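PDB 5UL3: 4'-phospho-dehydrooxetanocin synthase from Bacillus megaterium, which catalyses the oxidative ring contraction of dAMP to an oxetane aldehyde in oxetanocin A biosynthesis, using cobalamin, a [4Fe-4S] cluster and S-adenosylmethionine. Local coordinates for residues Arg49-Gly54 and Thr60-Glu65; Met86-Ser91 and Tyr112-Leu117; Leu147-Leu152 and Glu286-Ser291; Leu199-Ile204 and Ser211-Gly216. One frame throughout, in Å; residues are numbered along the deposited sequence. Where two conformers were deposited one is given.

Contact 1 of 4, residues Arg49-Gly54 and Thr60-Glu65; sequences RILVSG and TLYVIE
Arg49-Ser53 and Thr60-Ile64 pair as the two arms of an antiparallel beta hairpin, the first half of a four-stranded sheet in which 49-53 is an edge strand. Backbone bonds set the register. Three hydrogen-bonded pairs, Arg49 with Ile64, Leu51 with Tyr62 and Ser53 with Thr60, each exchange two N-H...O bonds; the one from Tyr62 N to Leu51 O is almost straight, 2.8 Å long with 176° at the hydrogen. At the non-hydrogen-bonded pairs between them, CA-H...O contacts fill in, as from Ile50 CA to Tyr62 O at 3.2 Å.

Apolar packing differs on the two faces. Ile50 and Leu61 pack under helix 28-39, and Val52 and Val63 complete that face; beta-branched residues suit the extended strands. Leu61, with CG anti to the backbone N (chi1 173°), leans across the strand gap, bringing CD1 3.7 Å from Val52 CG2 and 4.0 Å from Ile50 CB. On the other face, Leu51 runs alongside Tyr62, CD2 4.0 Å from ring atom CD1, under helix 109-115; the phenol OH continues to Gln151 and Asn82.

Arg49 combines both chemistries. Its aliphatic stem lies beside Ile64 and its NH1 bonds Leu115 O at the helix end, while Ile64 CD1 sits over one guanidinium face, 3.4 Å from Arg49 NE.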
loop_
_atom_site.group_PDB
_atom_site.type_symbol
_atom_site.label_atom_id
_atom_site.label_comp_id
_atom_site.label_asym_id
_atom_site.label_seq_id
_atom_site.Cartn_x
_atom_site.Cartn_y
_atom_site.Cartn_z
ATOM N N ARG A 49 -23.670 13.808 31.584
ATOM C CA ARG A 49 -23.190 13.421 30.264
ATOM C C ARG A 49 -22.116 12.355 30.411
ATOM O O ARG A 49 -21.579 12.128 31.499
ATOM C CB ARG A 49 -22.678 14.632 29.468
ATOM C CG ARG A 49 -21.427 15.291 30.012
ATOM C CD ARG A 49 -21.051 16.504 29.161
ATOM N NE ARG A 49 -19.611 16.765 29.154
ATOM C CZ ARG A 49 -18.762 16.296 28.238
ATOM N NH1 ARG A 49 -17.470 16.594 28.318
ATOM N NH2 ARG A 49 -19.196 15.531 27.240
ATOM N N ILE A 50 -21.845 11.661 29.304
ATOM C CA ILE A 50 -20.804 10.646 29.272
ATOM C C ILE A 50 -19.891 10.922 28.086
ATOM O O ILE A 50 -20.261 11.599 27.125
ATOM C CB ILE A 50 -21.350 9.203 29.189
ATOM C CG1 ILE A 50 -22.108 8.984 27.886
ATOM C CG2 ILE A 50 -22.225 8.876 30.387
ATOM C CD1 ILE A 50 -22.049 7.554 27.422
ATOM N N LEU A 51 -18.682 10.378 28.183
ATOM C CA LEU A 51 -17.652 10.469 27.154
ATOM C C LEU A 51 -16.947 9.122 27.110
ATOM O O LEU A 51 -16.566 8.595 28.160
ATOM C CB LEU A 51 -16.651 11.591 27.483
ATOM C CG LEU A 51 -15.341 11.624 26.679
ATOM C CD1 LEU A 51 -15.618 11.908 25.229
ATOM C CD2 LEU A 51 -14.380 12.646 27.258
ATOM N N VAL A 52 -16.764 8.563 25.912
ATOM C CA VAL A 52 -15.913 7.394 25.725
ATOM C C VAL A 52 -14.680 7.856 24.948
ATOM O O VAL A 52 -14.806 8.574 23.948
ATOM C CB VAL A 52 -16.631 6.254 24.982
ATOM C CG1 VAL A 52 -15.647 5.120 24.667
ATOM C CG2 VAL A 52 -17.773 5.714 25.842
ATOM N N SER A 53 -13.510 7.458 25.415
ATOM C CA SER A 53 -12.273 7.707 24.664
ATOM C C SER A 53 -11.375 6.499 24.869
ATOM O O SER A 53 -11.784 5.497 25.464
ATOM C CB SER A 53 -11.617 9.022 25.115
ATOM O OG SER A 53 -10.532 9.358 24.244
ATOM N N GLY A 54 -10.119 6.592 24.414
ATOM C CA GLY A 54 -9.259 5.421 24.418
ATOM C C GLY A 54 -9.680 4.495 23.280
ATOM O O GLY A 54 -10.578 4.803 22.510
ATOM N N THR A 60 -11.997 3.852 27.709
ATOM C CA THR A 60 -12.304 4.482 28.989
ATOM C C THR A 60 -13.647 5.184 28.893
ATOM O O THR A 60 -13.914 5.871 27.910
ATOM C CB THR A 60 -11.228 5.524 29.374
ATOM O OG1 THR A 60 -9.944 4.911 29.367
ATOM C CG2 THR A 60 -11.502 6.084 30.777
ATOM N N LEU A 61 -14.481 5.035 29.928
ATOM C CA LEU A 61 -15.741 5.756 30.034
ATOM C C LEU A 61 -15.664 6.773 31.170
ATOM O O LEU A 61 -15.245 6.432 32.281
ATOM C CB LEU A 61 -16.898 4.781 30.283
ATOM C CG LEU A 61 -18.251 5.411 30.583
ATOM C CD1 LEU A 61 -18.769 6.190 29.387
ATOM C CD2 LEU A 61 -19.242 4.328 30.997
ATOM N N TYR A 62 -16.037 8.013 30.876
ATOM C CA TYR A 62 -16.236 9.045 31.885
ATOM C C TYR A 62 -17.732 9.261 32.052
ATOM O O TYR A 62 -18.443 9.495 31.071
ATOM C CB TYR A 62 -15.557 10.360 31.490
ATOM C CG TYR A 62 -14.092 10.189 31.194
ATOM C CD1 TYR A 62 -13.657 9.783 29.932
ATOM C CD2 TYR A 62 -13.141 10.428 32.176
ATOM C CE1 TYR A 62 -12.288 9.613 29.673
ATOM C CE2 TYR A 62 -11.791 10.268 31.922
ATOM C CZ TYR A 62 -11.373 9.865 30.676
ATOM O OH TYR A 62 -10.024 9.705 30.459
ATOM N N VAL A 63 -18.207 9.167 33.283
ATOM C CA VAL A 63 -19.586 9.504 33.613
ATOM C C VAL A 63 -19.528 10.795 34.414
ATOM O O VAL A 63 -19.015 10.810 35.537
ATOM C CB VAL A 63 -20.284 8.387 34.400
ATOM C CG1 VAL A 63 -21.782 8.693 34.520
ATOM C CG2 VAL A 63 -20.058 7.047 33.717
ATOM N N ILE A 64 -19.999 11.888 33.820
ATOM C CA ILE A 64 -19.963 13.196 34.463
ATOM C C ILE A 64 -21.298 13.386 35.178
ATOM O O ILE A 64 -22.314 13.670 34.542
ATOM C CB ILE A 64 -19.702 14.313 33.455
ATOM C CG1 ILE A 64 -18.348 14.100 32.759
ATOM C CG2 ILE A 64 -19.741 15.659 34.155
ATOM C CD1 ILE A 64 -18.027 15.159 31.729
ATOM N N GLU A 65 -21.297 13.216 36.506
ATOM C CA GLU A 65 -22.495 13.504 37.296
ATOM C C GLU A 65 -22.780 14.995 37.254
ATOM O O GLU A 65 -23.818 15.420 36.743
ATOM C CB GLU A 65 -22.338 13.037 38.738
ATOM C CG GLU A 65 -22.770 11.607 38.970
ATOM C CD GLU A 65 -23.019 11.318 40.435
ATOM O OE1 GLU A 65 -23.779 12.084 41.067
ATOM O OE2 GLU A 65 -22.450 10.337 40.958
#

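Contact 2 of 4, residues Met86-Ser91 and Tyr112-Leu117; sequences MRWHPS and YEHLEL
Trp88 and His114 carry this contact, meeting near the C-terminal ends of helices 83-88 and 109-115. The aromatic geometry is offset edge-to-face: the five-membered ring of Trp88 turns an edge toward the imidazole face, with planes at 73° and centroids 5.3 Å apart.

A CH-pi contact reinforces it. Trp88 CB stands 3.7 Å from the His114 ring centroid, only 5° off the ring normal, and Trp88 CA is 3.6 Å from His114 CE1, so the flat imidazole lies against the base of the tryptophan. A chi1 of 157° swings the indole away from the Trp88 backbone N and onward to an edge-to-face meeting with Phe105.

Polar linkage runs through a single water, 2.9 Å from Arg87 NE and 2.9 Å from His114 ND1. It lies in the guanidinium plane at its edge and spans two ionisable groups whose nitrogens are too far apart to bond directly. Histidine suits this partly exposed place, offering a face for packing and a ring nitrogen for water, while the Arg87 end also binds Glu150 O.

The whole is a small surface junction, away from the cofactor sites, in which an offset edge-to-face Trp-His pair with a CH-pi contact joins the C-terminal ends of two short helices.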
loop_
_atom_site.group_PDB
_atom_site.type_symbol
_atom_site.label_atom_id
_atom_site.label_comp_id
_atom_site.label_asym_id
_atom_site.label_seq_id
_atom_site.Cartn_x
_atom_site.Cartn_y
_atom_site.Cartn_z
ATOM N N MET A 86 -3.290 11.864 33.433
ATOM C CA MET A 86 -1.905 12.218 33.713
ATOM C C MET A 86 -1.590 13.649 33.283
ATOM O O MET A 86 -0.841 14.355 33.967
ATOM C CB MET A 86 -0.957 11.227 33.034
ATOM C CG MET A 86 0.479 11.378 33.473
ATOM S SD MET A 86 1.512 10.124 32.695
ATOM C CE MET A 86 0.785 8.634 33.379
ATOM N N ARG A 87 -2.145 14.097 32.155
ATOM C CA ARG A 87 -1.966 15.492 31.759
ATOM C C ARG A 87 -2.641 16.436 32.748
ATOM O O ARG A 87 -2.117 17.520 33.036
ATOM C CB ARG A 87 -2.520 15.723 30.352
ATOM C CG ARG A 87 -1.724 15.033 29.271
ATOM C CD ARG A 87 -2.183 15.466 27.864
ATOM N NE ARG A 87 -3.576 15.120 27.561
ATOM C CZ ARG A 87 -3.961 13.989 26.963
ATOM N NH1 ARG A 87 -3.067 13.061 26.623
ATOM N NH2 ARG A 87 -5.243 13.793 26.713
ATOM N N TRP A 88 -3.804 16.043 33.261
ATOM C CA TRP A 88 -4.541 16.878 34.208
ATOM C C TRP A 88 -3.841 16.954 35.565
ATOM O O TRP A 88 -3.769 18.034 36.176
ATOM C CB TRP A 88 -5.971 16.347 34.353
ATOM C CG TRP A 88 -6.648 16.746 35.631
ATOM C CD1 TRP A 88 -7.127 17.987 35.966
ATOM C CD2 TRP A 88 -6.929 15.893 36.739
ATOM N NE1 TRP A 88 -7.682 17.949 37.227
ATOM C CE2 TRP A 88 -7.574 16.675 37.720
ATOM C CE3 TRP A 88 -6.699 14.538 36.999
ATOM C CZ2 TRP A 88 -7.992 16.146 38.941
ATOM C CZ3 TRP A 88 -7.111 14.017 38.205
ATOM C CH2 TRP A 88 -7.742 14.824 39.169
ATOM N N HIS A 89 -3.289 15.839 36.043
ATOM C CA HIS A 89 -2.680 15.781 37.376
ATOM C C HIS A 89 -1.626 14.681 37.373
ATOM O O HIS A 89 -1.942 13.502 37.588
ATOM C CB HIS A 89 -3.746 15.523 38.438
ATOM C CG HIS A 89 -3.283 15.713 39.859
ATOM N ND1 HIS A 89 -1.977 15.531 40.263
ATOM C CD2 HIS A 89 -3.978 16.061 40.969
ATOM C CE1 HIS A 89 -1.885 15.769 41.562
ATOM N NE2 HIS A 89 -3.086 16.093 42.013
ATOM N N PRO A 90 -0.358 15.028 37.155
ATOM C CA PRO A 90 0.681 13.990 37.036
ATOM C C PRO A 90 0.888 13.160 38.297
ATOM O O PRO A 90 1.541 12.111 38.230
ATOM C CB PRO A 90 1.944 14.799 36.696
ATOM C CG PRO A 90 1.427 16.067 36.108
ATOM C CD PRO A 90 0.147 16.366 36.816
ATOM N N SER A 91 0.383 13.589 39.448
ATOM C CA SER A 91 0.524 12.811 40.673
ATOM C C SER A 91 -0.817 12.497 41.308
ATOM O O SER A 91 -0.933 12.464 42.531
ATOM C CB SER A 91 1.401 13.532 41.703
ATOM O OG SER A 91 2.723 13.707 41.240
ATOM N N TYR A 112 -12.932 18.771 34.172
ATOM C CA TYR A 112 -14.000 18.904 33.183
ATOM C C TYR A 112 -13.473 19.501 31.886
ATOM O O TYR A 112 -13.830 19.032 30.798
ATOM C CB TYR A 112 -15.149 19.753 33.733
ATOM C CG TYR A 112 -16.441 19.600 32.945
ATOM C CD1 TYR A 112 -16.579 20.152 31.675
ATOM C CD2 TYR A 112 -17.518 18.901 33.471
ATOM C CE1 TYR A 112 -17.753 20.006 30.952
ATOM C CE2 TYR A 112 -18.703 18.757 32.756
ATOM C CZ TYR A 112 -18.812 19.310 31.499
ATOM O OH TYR A 112 -19.980 19.163 30.784
ATOM N N GLU A 113 -12.626 20.524 31.981
ATOM C CA GLU A 113 -12.072 21.145 30.787
ATOM C C GLU A 113 -11.273 20.140 29.969
ATOM O O GLU A 113 -11.343 20.145 28.735
ATOM C CB GLU A 113 -11.202 22.345 31.182
ATOM C CG GLU A 113 -11.948 23.387 32.026
ATOM C CD GLU A 113 -11.020 24.355 32.773
ATOM O OE1 GLU A 113 -9.915 24.659 32.267
ATOM O OE2 GLU A 113 -11.404 24.811 33.877
ATOM N N HIS A 114 -10.510 19.263 30.641
ATOM C CA HIS A 114 -9.764 18.240 29.915
ATOM C C HIS A 114 -10.701 17.290 29.183
ATOM O O HIS A 114 -10.321 16.723 28.155
ATOM C CB HIS A 114 -8.842 17.464 30.864
ATOM C CG HIS A 114 -7.662 18.260 31.350
ATOM N ND1 HIS A 114 -6.406 18.139 30.795
ATOM C CD2 HIS A 114 -7.553 19.192 32.326
ATOM C CE1 HIS A 114 -5.571 18.959 31.413
ATOM N NE2 HIS A 114 -6.244 19.611 32.343
ATOM N N LEU A 115 -11.933 17.118 29.677
ATOM C CA LEU A 115 -12.869 16.185 29.065
ATOM C C LEU A 115 -13.669 16.800 27.928
ATOM O O LEU A 115 -14.432 16.083 27.276
ATOM C CB LEU A 115 -13.839 15.631 30.109
ATOM C CG LEU A 115 -13.165 14.740 31.146
ATOM C CD1 LEU A 115 -14.189 14.316 32.200
ATOM C CD2 LEU A 115 -12.568 13.529 30.432
ATOM N N GLU A 116 -13.521 18.106 27.689
ATOM C CA GLU A 116 -14.157 18.770 26.556
ATOM C C GLU A 116 -13.254 18.607 25.334
ATOM O O GLU A 116 -12.549 19.519 24.906
ATOM C CB GLU A 116 -14.427 20.235 26.884
ATOM C CG GLU A 116 -15.434 20.406 28.023
ATOM C CD GLU A 116 -16.000 21.816 28.125
ATOM O OE1 GLU A 116 -17.182 21.956 28.516
ATOM O OE2 GLU A 116 -15.270 22.782 27.815
ATOM N N LEU A 117 -13.270 17.388 24.794
ATOM C CA LEU A 117 -12.387 17.054 23.681
ATOM C C LEU A 117 -12.844 17.757 22.402
ATOM O O LEU A 117 -14.048 17.813 22.112
ATOM C CB LEU A 117 -12.356 15.537 23.460
ATOM C CG LEU A 117 -11.857 14.671 24.618
ATOM C CD1 LEU A 117 -11.756 13.219 24.160
ATOM C CD2 LEU A 117 -10.509 15.163 25.092
HETATM O O HOH W 1 -5.569 17.079 28.260
#

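Contact 3 of 4, residues Leu147-Leu152 and Glu286-Ser291; sequences LRKEQL and EVPTPS. With EDO (1,2-ethanediol), chain N.
Lys149 packs against Pro288 where the last turn of helix 138-149, in the cobalamin-binding Rossmann domain, meets the loop leading from helix 283-286 to helix 295-300. The helix finishes in a Schellman motif at Gln151, whose positive phi turns the chain back on its last turn.

The close-packed side pairs an apolar contact with a polar one. Lys149 and Pro288 lie flank to flank, running in opposite senses, with Lys149 CD resting 3.9 Å from Pro288 CG; a chi1 of 180° stretches the lysine out so that its methylenes lie along the rigid proline ring. Nearby, Arg148 reaches Ser291 with an extended chain, NH1 coming within 3.3 Å of OG at an angle too poor for a hydrogen bond. Each has stronger partners: Arg148 NH2 forms a salt bridge with Asp293 of the same loop, and Ser291 OG bonds Ser144 of helix 138-149. These bonds tie the loop to the buried flank of the helix.

The other side is wet. Glu150 and Glu286 do not touch, and their like charges, 4.9 Å apart from OE2 to OE1, are separated by water. One water bonds Glu286 OE1 and, weakly, Glu150 OE2; a second donates to Glu150 OE2 at 2.7 Å and to Glu286 O. An ethanediol, probably from the crystallisation liquor, straddles the Glu150 carboxylate, its O2 bonding OE1 and its O1 bonding OE2, each at 2.8 Å.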
loop_
_atom_site.group_PDB
_atom_site.type_symbol
_atom_site.label_atom_id
_atom_site.label_comp_id
_atom_site.label_asym_id
_atom_site.label_seq_id
_atom_site.Cartn_x
_atom_site.Cartn_y
_atom_site.Cartn_z
ATOM N N LEU A 147 -4.982 9.351 18.127
ATOM C CA LEU A 147 -5.674 10.401 18.871
ATOM C C LEU A 147 -6.593 9.826 19.946
ATOM O O LEU A 147 -6.705 10.396 21.046
ATOM C CB LEU A 147 -6.482 11.277 17.912
ATOM C CG LEU A 147 -5.643 12.128 16.953
ATOM C CD1 LEU A 147 -6.566 12.875 15.959
ATOM C CD2 LEU A 147 -4.744 13.117 17.691
ATOM N N ARG A 148 -7.274 8.706 19.650
ATOM C CA ARG A 148 -8.142 8.101 20.663
ATOM C C ARG A 148 -7.340 7.532 21.824
ATOM O O ARG A 148 -7.731 7.689 22.993
ATOM C CB ARG A 148 -9.030 7.013 20.034
ATOM C CG ARG A 148 -10.048 7.594 19.067
ATOM C CD ARG A 148 -10.891 6.501 18.413
ATOM N NE ARG A 148 -11.933 7.069 17.563
ATOM C CZ ARG A 148 -12.591 6.371 16.637
ATOM N NH1 ARG A 148 -12.308 5.086 16.443
ATOM N NH2 ARG A 148 -13.521 6.956 15.903
ATOM N N LYS A 149 -6.220 6.863 21.532
ATOM C CA LYS A 149 -5.438 6.275 22.610
ATOM C C LYS A 149 -4.845 7.353 23.509
ATOM O O LYS A 149 -4.824 7.200 24.733
ATOM C CB LYS A 149 -4.330 5.377 22.061
ATOM C CG LYS A 149 -3.475 4.746 23.170
ATOM C CD LYS A 149 -2.429 3.763 22.592
ATOM C CE LYS A 149 -1.680 3.019 23.727
ATOM N NZ LYS A 149 -1.270 1.628 23.309
ATOM N N GLU A 150 -4.399 8.462 22.929
ATOM C CA GLU A 150 -3.933 9.594 23.728
ATOM C C GLU A 150 -5.080 10.398 24.347
ATOM O O GLU A 150 -4.823 11.315 25.141
ATOM C CB GLU A 150 -3.068 10.506 22.863
ATOM C CG GLU A 150 -1.741 9.879 22.457
ATOM C CD GLU A 150 -0.751 9.791 23.613
ATOM O OE1 GLU A 150 -0.881 10.551 24.603
ATOM O OE2 GLU A 150 0.163 8.946 23.522
ATOM N N GLN A 151 -6.316 10.058 24.005
ATOM C CA GLN A 151 -7.526 10.743 24.446
ATOM C C GLN A 151 -7.430 12.239 24.187
ATOM O O GLN A 151 -7.723 13.071 25.047
ATOM C CB GLN A 151 -7.833 10.425 25.915
ATOM C CG GLN A 151 -7.812 8.916 26.190
ATOM C CD GLN A 151 -8.506 8.507 27.489
ATOM O OE1 GLN A 151 -9.239 9.289 28.088
ATOM N NE2 GLN A 151 -8.250 7.283 27.934
ATOM N N LEU A 152 -7.023 12.582 22.961
ATOM C CA LEU A 152 -6.841 13.969 22.559
ATOM C C LEU A 152 -8.052 14.554 21.843
ATOM O O LEU A 152 -8.219 15.778 21.848
ATOM C CB LEU A 152 -5.605 14.099 21.654
ATOM C CG LEU A 152 -4.253 13.823 22.330
ATOM C CD1 LEU A 152 -3.150 13.771 21.281
ATOM C CD2 LEU A 152 -3.922 14.863 23.397
ATOM N N GLU A 286 3.482 4.055 20.199
ATOM C CA GLU A 286 2.455 5.076 20.330
ATOM C C GLU A 286 1.320 4.932 19.330
ATOM O O GLU A 286 0.304 5.603 19.493
ATOM C CB GLU A 286 3.064 6.470 20.207
ATOM C CG GLU A 286 4.041 6.731 21.366
ATOM C CD GLU A 286 4.591 8.139 21.382
ATOM O OE1 GLU A 286 4.114 8.981 20.603
ATOM O OE2 GLU A 286 5.511 8.396 22.183
ATOM N N VAL A 287 1.466 4.104 18.302
ATOM C CA VAL A 287 0.435 3.992 17.276
ATOM C C VAL A 287 -0.233 2.629 17.452
ATOM O O VAL A 287 0.392 1.584 17.192
ATOM C CB VAL A 287 1.003 4.173 15.862
ATOM C CG1 VAL A 287 -0.103 4.031 14.837
ATOM C CG2 VAL A 287 1.626 5.566 15.724
ATOM N N PRO A 288 -1.480 2.588 17.934
ATOM C CA PRO A 288 -2.132 1.299 18.196
ATOM C C PRO A 288 -2.849 0.780 16.961
ATOM O O PRO A 288 -2.769 1.371 15.880
ATOM C CB PRO A 288 -3.134 1.642 19.309
ATOM C CG PRO A 288 -3.588 3.049 18.915
ATOM C CD PRO A 288 -2.362 3.725 18.260
ATOM N N THR A 289 -3.555 -0.340 17.127
ATOM C CA THR A 289 -4.459 -0.901 16.120
ATOM C C THR A 289 -5.187 0.194 15.346
ATOM O O THR A 289 -5.761 1.088 15.968
ATOM C CB THR A 289 -5.490 -1.800 16.815
ATOM O OG1 THR A 289 -4.814 -2.758 17.640
ATOM C CG2 THR A 289 -6.397 -2.513 15.771
ATOM N N PRO A 290 -5.194 0.185 14.009
ATOM C CA PRO A 290 -5.982 1.182 13.282
ATOM C C PRO A 290 -7.441 1.135 13.713
ATOM O O PRO A 290 -7.970 0.075 14.062
ATOM C CB PRO A 290 -5.840 0.755 11.813
ATOM C CG PRO A 290 -5.456 -0.675 11.885
ATOM C CD PRO A 290 -4.600 -0.803 13.095
ATOM N N SER A 291 -8.087 2.293 13.665
ATOM C CA SER A 291 -9.498 2.357 14.025
ATOM C C SER A 291 -10.309 1.541 13.024
ATOM O O SER A 291 -10.009 1.527 11.829
ATOM C CB SER A 291 -9.976 3.811 14.045
ATOM O OG SER A 291 -9.312 4.521 15.101
HETATM C C1 EDO N . 3.344 9.200 25.327
HETATM O O1 EDO N . 2.646 8.166 24.629
HETATM C C2 EDO N . 2.550 9.548 26.578
HETATM O O2 EDO N . 1.149 9.602 26.264
HETATM O O HOH W 2 2.312 10.649 21.704
HETATM O O HOH W 3 -0.010 6.458 22.524
#

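Contact 4 of 4, residues Leu199-Ile204 and Ser211-Gly216; sequences LIYSHI and SIITVG
Ile213 packs against Ile200, Tyr201 and Ile204 of the facing helix, and nearly all the contact is made through this one side chain. Its CD1 comes 3.6 Å from Ile200 CG2 as the two isoleucines pass in opposite directions. Ile204 instead meets it tip to tip, CD1 lying 4.0 Å from Ile213 CG1. Tyr201 closes the group from another side: its OH is 3.5 Å from Ile213 CB, and ring atom CZ is 4.0 Å from CG1. Beta-branched isoleucine suits the extended strand and divides its surface between neighbours: the CG1-CD1 arm meets Ile200 and Ile204, while CB and CG2 face the Tyr201 hydroxyl. Tyrosine has the length to span the gap from helix to sheet.

Further out, backbone and torsions place these groups. Ile200 and Ile204 are one turn apart, joined by the Ile204 N to Ile200 O bond, and so present their side chains on the same flank. In Ile213 a chi1 of -50° sets CG1 beside the backbone N, from where its CD1 reaches the two helix isoleucines. Leu173 lies behind Ile200 and Leu234 beside Ile213, and the Tyr201 ring also meets Tyr231, their planes at about 15°. Farther along the strand, Thr214 and Gly216 touch the cobalamin.

Helix 190-205 and strand 212-216 run antiparallel, at 172° with axes 10.9 Å apart, as the closing half of a beta-alpha-beta unit begun by strand 180-184. In this Rossmann-type sheet, Ile181 of that neighbouring strand touches Ile200 and Ile213, and helix 242-252 packs on the opposite face through Ile212 and Thr214.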
loop_
_atom_site.group_PDB
_atom_site.type_symbol
_atom_site.label_atom_id
_atom_site.label_comp_id
_atom_site.label_asym_id
_atom_site.label_seq_id
_atom_site.Cartn_x
_atom_site.Cartn_y
_atom_site.Cartn_z
ATOM N N LEU A 199 -15.990 23.305 -1.335
ATOM C CA LEU A 199 -17.245 23.257 -0.585
ATOM C C LEU A 199 -17.031 23.488 0.908
ATOM O O LEU A 199 -17.867 24.111 1.571
ATOM C CB LEU A 199 -17.920 21.912 -0.809
ATOM C CG LEU A 199 -18.623 21.796 -2.150
ATOM C CD1 LEU A 199 -18.806 20.338 -2.484
ATOM C CD2 LEU A 199 -19.966 22.504 -2.041
ATOM N N ILE A 200 -15.932 22.967 1.462
ATOM C CA ILE A 200 -15.633 23.210 2.870
ATOM C C ILE A 200 -15.463 24.699 3.125
ATOM O O ILE A 200 -16.031 25.250 4.073
ATOM C CB ILE A 200 -14.372 22.433 3.296
ATOM C CG1 ILE A 200 -14.676 20.938 3.361
ATOM C CG2 ILE A 200 -13.865 22.961 4.646
ATOM C CD1 ILE A 200 -13.412 20.081 3.558
ATOM N N TYR A 201 -14.648 25.368 2.299
ATOM C CA TYR A 201 -14.397 26.787 2.535
ATOM C C TYR A 201 -15.629 27.635 2.227
ATOM O O TYR A 201 -15.865 28.640 2.906
ATOM C CB TYR A 201 -13.202 27.272 1.721
ATOM C CG TYR A 201 -11.872 26.867 2.321
ATOM C CD1 TYR A 201 -11.408 27.464 3.483
ATOM C CD2 TYR A 201 -11.091 25.888 1.728
ATOM C CE1 TYR A 201 -10.200 27.100 4.041
ATOM C CE2 TYR A 201 -9.880 25.514 2.281
ATOM C CZ TYR A 201 -9.444 26.123 3.443
ATOM O OH TYR A 201 -8.236 25.764 4.012
ATOM N N SER A 202 -16.431 27.252 1.226
ATOM C CA SER A 202 -17.655 28.022 0.999
ATOM C C SER A 202 -18.607 27.913 2.188
ATOM O O SER A 202 -19.302 28.884 2.506
ATOM C CB SER A 202 -18.344 27.601 -0.309
ATOM O OG SER A 202 -18.764 26.248 -0.306
ATOM N N HIS A 203 -18.617 26.776 2.893
ATOM C CA HIS A 203 -19.456 26.666 4.079
ATOM C C HIS A 203 -18.838 27.335 5.300
ATOM O O HIS A 203 -19.570 27.819 6.172
ATOM C CB HIS A 203 -19.769 25.201 4.371
ATOM C CG HIS A 203 -20.839 24.642 3.486
ATOM N ND1 HIS A 203 -20.592 24.192 2.206
ATOM C CD2 HIS A 203 -22.172 24.512 3.683
ATOM C CE1 HIS A 203 -21.724 23.779 1.661
ATOM N NE2 HIS A 203 -22.697 23.958 2.539
ATOM N N ILE A 204 -17.508 27.365 5.405
ATOM C CA ILE A 204 -16.896 28.190 6.447
ATOM C C ILE A 204 -17.279 29.644 6.232
ATOM O O ILE A 204 -17.675 30.350 7.170
ATOM C CB ILE A 204 -15.365 28.015 6.455
ATOM C CG1 ILE A 204 -14.978 26.640 6.994
ATOM C CG2 ILE A 204 -14.711 29.112 7.288
ATOM C CD1 ILE A 204 -13.467 26.378 6.920
ATOM N N SER A 211 -13.517 25.484 11.286
ATOM C CA SER A 211 -12.547 24.415 11.471
ATOM C C SER A 211 -11.181 24.840 10.958
ATOM O O SER A 211 -11.059 25.575 9.969
ATOM C CB SER A 211 -12.978 23.132 10.740
ATOM O OG SER A 211 -14.321 22.771 11.017
ATOM N N ILE A 212 -10.153 24.355 11.654
ATOM C CA ILE A 212 -8.828 24.242 11.061
ATOM C C ILE A 212 -8.883 23.189 9.967
ATOM O O ILE A 212 -9.371 22.074 10.193
ATOM C CB ILE A 212 -7.803 23.846 12.136
ATOM C CG1 ILE A 212 -7.740 24.895 13.244
ATOM C CG2 ILE A 212 -6.413 23.603 11.491
ATOM C CD1 ILE A 212 -6.900 24.432 14.435
ATOM N N ILE A 213 -8.397 23.533 8.774
ATOM C CA ILE A 213 -8.406 22.628 7.628
ATOM C C ILE A 213 -6.975 22.185 7.360
ATOM O O ILE A 213 -6.068 23.022 7.269
ATOM C CB ILE A 213 -8.996 23.302 6.378
ATOM C CG1 ILE A 213 -10.336 23.962 6.709
ATOM C CG2 ILE A 213 -9.182 22.282 5.267
ATOM C CD1 ILE A 213 -11.387 22.986 7.188
ATOM N N THR A 214 -6.772 20.877 7.216
ATOM C CA THR A 214 -5.453 20.360 6.876
ATOM C C THR A 214 -5.596 19.258 5.829
ATOM O O THR A 214 -6.633 18.598 5.737
ATOM C CB THR A 214 -4.703 19.868 8.144
ATOM O OG1 THR A 214 -3.409 19.360 7.784
ATOM C CG2 THR A 214 -5.470 18.786 8.892
ATOM N N VAL A 215 -4.561 19.082 5.004
ATOM C CA VAL A 215 -4.519 17.955 4.079
ATOM C C VAL A 215 -3.193 17.249 4.311
ATOM O O VAL A 215 -2.206 17.870 4.716
ATOM C CB VAL A 215 -4.660 18.346 2.590
ATOM C CG1 VAL A 215 -6.104 18.842 2.267
ATOM C CG2 VAL A 215 -3.609 19.380 2.202
ATOM N N GLY A 216 -3.179 15.943 4.060
ATOM C CA GLY A 216 -1.960 15.165 4.230
ATOM C C GLY A 216 -1.827 14.118 3.148
ATOM O O GLY A 216 -2.617 14.101 2.192
#

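Contacts 1 and 3 are buried, contact 4 is partly so, and contact 2 lies at the surface. Contact 1 alone relies on backbone pairing; contact 4 is mainly apolar packing with a tyrosine at its side, contact 2 aromatic with a bridging water, and contact 3 mixes apolar packing with a hydrated acidic side. Contacts 1, 2 and 3 adjoin one another: residues 112-117 cover one face of the hairpin, and the helix end at 147-152 receives Tyr62 from contact 1 and Arg87 from contact 2, joining the N-terminal region to the Rossmann domain. Contact 4 shares that domain with 147-152, yet its nearest atoms are about 9 Å from contact 3, and it alone includes residues touching cobalamin.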